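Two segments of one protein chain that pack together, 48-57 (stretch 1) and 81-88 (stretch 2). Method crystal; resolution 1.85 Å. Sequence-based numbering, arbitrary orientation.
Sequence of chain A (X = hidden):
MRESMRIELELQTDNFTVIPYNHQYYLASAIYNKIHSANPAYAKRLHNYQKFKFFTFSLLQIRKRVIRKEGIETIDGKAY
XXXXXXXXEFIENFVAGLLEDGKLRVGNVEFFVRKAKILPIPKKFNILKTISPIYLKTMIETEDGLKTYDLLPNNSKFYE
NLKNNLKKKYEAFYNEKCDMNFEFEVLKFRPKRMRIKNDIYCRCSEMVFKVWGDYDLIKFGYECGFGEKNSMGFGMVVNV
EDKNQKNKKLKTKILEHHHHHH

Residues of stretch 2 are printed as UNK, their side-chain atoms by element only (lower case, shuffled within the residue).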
# COMPACT_ATOMS: atom_id res chain seq x y z
N ASN A 48 -0.57 19.29 -8.18
CA ASN A 48 -1.52 18.59 -9.05
C ASN A 48 -1.93 17.22 -8.54
O ASN A 48 -2.66 16.52 -9.25
CB ASN A 48 -0.93 18.44 -10.46
CG ASN A 48 -0.78 19.77 -11.15
OD1 ASN A 48 -1.54 20.69 -10.90
ND2 ASN A 48 0.23 19.87 -12.01
N TYR A 49 -1.51 16.82 -7.34
CA TYR A 49 -1.74 15.47 -6.85
C TYR A 49 -2.48 15.46 -5.51
O TYR A 49 -2.44 14.45 -4.81
CB TYR A 49 -0.40 14.72 -6.72
CG TYR A 49 0.28 14.55 -8.04
CD1 TYR A 49 -0.13 13.55 -8.94
CD2 TYR A 49 1.31 15.41 -8.43
CE1 TYR A 49 0.50 13.40 -10.17
CE2 TYR A 49 1.93 15.27 -9.65
CZ TYR A 49 1.52 14.26 -10.51
OH TYR A 49 2.14 14.12 -11.72
N GLN A 50 -3.17 16.55 -5.14
CA GLN A 50 -3.82 16.62 -3.84
C GLN A 50 -5.02 15.70 -3.73
O GLN A 50 -5.42 15.34 -2.61
CB GLN A 50 -4.23 18.08 -3.55
CG GLN A 50 -3.03 19.02 -3.46
CD GLN A 50 -2.11 18.61 -2.32
OE1 GLN A 50 -2.45 18.77 -1.16
NE2 GLN A 50 -0.93 18.06 -2.66
N LYS A 51 -5.60 15.29 -4.86
CA LYS A 51 -6.71 14.35 -4.85
C LYS A 51 -6.34 13.06 -5.58
O LYS A 51 -7.21 12.28 -5.95
CB LYS A 51 -7.94 14.99 -5.50
CG LYS A 51 -8.36 16.24 -4.75
CD LYS A 51 -9.58 16.89 -5.37
CE LYS A 51 -10.05 18.11 -4.57
NZ LYS A 51 -10.55 17.76 -3.20
N PHE A 52 -5.05 12.84 -5.79
CA PHE A 52 -4.59 11.68 -6.56
C PHE A 52 -4.67 10.42 -5.72
O PHE A 52 -4.11 10.38 -4.62
CB PHE A 52 -3.15 11.93 -7.01
CG PHE A 52 -2.57 10.80 -7.78
CD1 PHE A 52 -3.05 10.49 -9.07
CD2 PHE A 52 -1.53 10.03 -7.24
CE1 PHE A 52 -2.52 9.42 -9.80
CE2 PHE A 52 -0.99 8.97 -7.96
CZ PHE A 52 -1.46 8.68 -9.25
N LYS A 53 -5.36 9.38 -6.21
CA LYS A 53 -5.55 8.19 -5.39
C LYS A 53 -4.99 6.90 -5.99
O LYS A 53 -5.16 5.83 -5.40
CB LYS A 53 -7.02 8.04 -5.03
CG LYS A 53 -7.49 9.19 -4.11
CD LYS A 53 -8.84 8.90 -3.50
CE LYS A 53 -9.18 9.89 -2.40
NZ LYS A 53 -10.35 9.41 -1.60
N PHE A 54 -4.25 6.98 -7.11
CA PHE A 54 -3.74 5.78 -7.78
C PHE A 54 -2.29 5.52 -7.38
O PHE A 54 -1.38 5.59 -8.19
CB PHE A 54 -3.88 5.92 -9.29
CG PHE A 54 -5.32 6.04 -9.71
CD1 PHE A 54 -6.15 4.92 -9.67
CD2 PHE A 54 -5.84 7.28 -10.10
CE1 PHE A 54 -7.52 5.03 -10.03
CE2 PHE A 54 -7.20 7.38 -10.47
CZ PHE A 54 -8.02 6.27 -10.44
N PHE A 55 -2.11 5.24 -6.08
CA PHE A 55 -0.80 4.84 -5.56
C PHE A 55 -1.05 4.02 -4.31
O PHE A 55 -2.17 4.01 -3.77
CB PHE A 55 0.12 6.03 -5.26
CG PHE A 55 -0.28 6.87 -4.06
CD1 PHE A 55 0.32 6.67 -2.80
CD2 PHE A 55 -1.26 7.85 -4.17
CE1 PHE A 55 -0.06 7.44 -1.68
CE2 PHE A 55 -1.65 8.63 -3.07
CZ PHE A 55 -1.04 8.43 -1.81
N THR A 56 -0.02 3.31 -3.87
CA THR A 56 -0.15 2.54 -2.63
C THR A 56 1.17 2.59 -1.86
O THR A 56 2.18 3.07 -2.37
CB THR A 56 -0.57 1.07 -2.90
OG1 THR A 56 -0.81 0.40 -1.64
CG2 THR A 56 0.53 0.30 -3.74
N PHE A 57 1.15 2.11 -0.60
CA PHE A 57 2.39 1.96 0.12
C PHE A 57 2.23 0.82 1.11
O PHE A 57 1.11 0.38 1.42
CB PHE A 57 2.85 3.27 0.80
CG PHE A 57 1.79 3.96 1.64
CD1 PHE A 57 1.71 3.72 3.02
CD2 PHE A 57 0.91 4.89 1.05
CE1 PHE A 57 0.74 4.38 3.81
CE2 PHE A 57 -0.07 5.54 1.82
CZ PHE A 57 -0.15 5.30 3.20
N UNK A 81 10.12 1.51 3.73
CA UNK A 81 8.74 1.81 3.35
C UNK A 81 8.68 1.76 1.83
O UNK A 81 9.40 2.49 1.16
c UNK A 81 6.98 3.75 3.42
c UNK A 81 8.32 3.18 3.90
c UNK A 81 6.79 5.18 3.91
c UNK A 81 5.86 2.81 3.93
N UNK A 82 7.84 0.90 1.28
CA UNK A 82 7.71 0.77 -0.18
C UNK A 82 6.53 1.63 -0.62
O UNK A 82 5.48 1.60 0.02
c UNK A 82 8.75 -1.99 1.15
o UNK A 82 12.07 -3.61 1.08
c UNK A 82 9.70 -1.72 -1.03
c UNK A 82 10.93 -2.92 0.67
c UNK A 82 9.88 -2.70 1.57
c UNK A 82 10.85 -2.44 -0.62
c UNK A 82 8.64 -1.52 -0.17
c UNK A 82 7.47 -0.68 -0.60
N UNK A 83 6.71 2.38 -1.73
CA UNK A 83 5.67 3.26 -2.25
C UNK A 83 5.67 3.09 -3.76
O UNK A 83 6.74 3.02 -4.38
c UNK A 83 4.66 5.59 -2.30
c UNK A 83 6.62 6.48 -0.05
c UNK A 83 6.32 4.97 -0.46
c UNK A 83 5.92 4.76 -1.93
N UNK A 84 4.49 3.00 -4.36
CA UNK A 84 4.47 2.76 -5.81
C UNK A 84 3.24 3.40 -6.44
O UNK A 84 2.20 3.59 -5.79
c UNK A 84 4.49 1.27 -6.16
o UNK A 84 3.32 0.62 -5.67
N UNK A 85 3.35 3.67 -7.74
CA UNK A 85 2.21 4.21 -8.48
C UNK A 85 2.38 3.88 -9.96
O UNK A 85 3.51 3.84 -10.46
o UNK A 85 1.04 6.27 -9.08
c UNK A 85 2.12 5.74 -8.30
N UNK A 86 1.27 3.68 -10.70
CA UNK A 86 1.41 3.67 -12.16
C UNK A 86 1.77 5.04 -12.71
O UNK A 86 2.09 5.15 -13.90
c UNK A 86 0.02 3.19 -12.65
c UNK A 86 -0.11 3.39 -10.25
c UNK A 86 -0.95 3.58 -11.52
N UNK A 87 1.77 6.10 -11.88
CA UNK A 87 2.15 7.45 -12.29
C UNK A 87 3.56 7.76 -11.78
O UNK A 87 3.75 8.06 -10.59
c UNK A 87 1.43 9.88 -12.30
n UNK A 87 0.38 10.59 -12.66
o UNK A 87 2.58 10.29 -12.41
c UNK A 87 1.15 8.48 -11.76
N UNK A 88 4.56 7.69 -12.67
CA UNK A 88 5.93 7.85 -12.18
C UNK A 88 6.23 9.29 -11.78
O UNK A 88 7.12 9.52 -10.94
c UNK A 88 6.96 7.33 -13.18
c UNK A 88 7.00 8.14 -14.43
o UNK A 88 5.96 8.57 -14.94
n UNK A 88 8.20 8.36 -14.96
O HOH W 1 0.78 13.40 -13.74

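Position 81 carries four side-chain carbons, forked at the second. One tip carbon lies 4.3 Å from CD1 of Phe 57. A fork one carbon out from CB, all carbon, is leucine: Leu 81. Its CA-to-CB bond points sideways, but the end of the side chain comes nearer to Phe 57.

Position 82 has one carbon and then a six-carbon ring bearing one oxygen. The ring leads away from stretch 1. This is Tyr 82. Its backbone makes the contact instead: Tyr 82 O lies 3.1 Å from Phe 57 CA in a CA-H...O contact.

Position 83 has four carbons, forked at the first, with one arm two carbons long. A carbon of the longer arm lies 4.1 Å from Phe 57 CB. This is Ile 83. It packs on the sheet face it shares with Phe 57.

Position 84 has one carbon and one oxygen. The oxygen lies 3.4 Å from Thr 56 CG2. This is Ser 84. It pairs with Thr 56, and both side chains lie on one face of the sheet. The hydroxyl finds its hydrogen bond elsewhere in the structure.

Position 85 again has one carbon and one oxygen. The oxygen lies 2.7 Å from Phe 54 O. This is Ser 85, and its OG donates a hydrogen bond to that carbonyl. Ser 85 OG also lies near the plane of the Phe 52 ring, at its edge, 3.5 Å from Phe 52 CZ.

Position 86 has three carbons closing a ring onto the backbone N. The ring carbon bonded to the backbone N lies 3.3 Å from Phe 54 O. This is Pro 86.

Position 87 has two carbons, the second carrying one oxygen and one nitrogen. CB lies 3.6 Å from Phe 52 CZ. This is Asn 87. Its ND2 reaches the edge of the Tyr 49 ring, 3.8 Å from Tyr 49 CE1. Water 1 accepts from Asn 87 ND2 at 3.0 Å and lies 2.5 Å from Tyr 49 OH.

Position 88 has the same atom pattern, and its CA-to-CB bond points away. It does not touch stretch 1. This is Asn 88.

The contact works in two parts. A short antiparallel pairing is held by Thr 56 N to Ser 84 O at 2.9 Å and Ser 84 N to Thr 56 O at 3.0 Å. Beyond it, Ser 85 OG donates to Phe 54 O and accepts from Asn 87 N at 2.9 Å, so one hydroxyl ties stretch 1 to the segment after the strand. The Phe 52 and Tyr 49 rings then pack against Asn 87.

Stretch 2 (81-88) LYISSPNN
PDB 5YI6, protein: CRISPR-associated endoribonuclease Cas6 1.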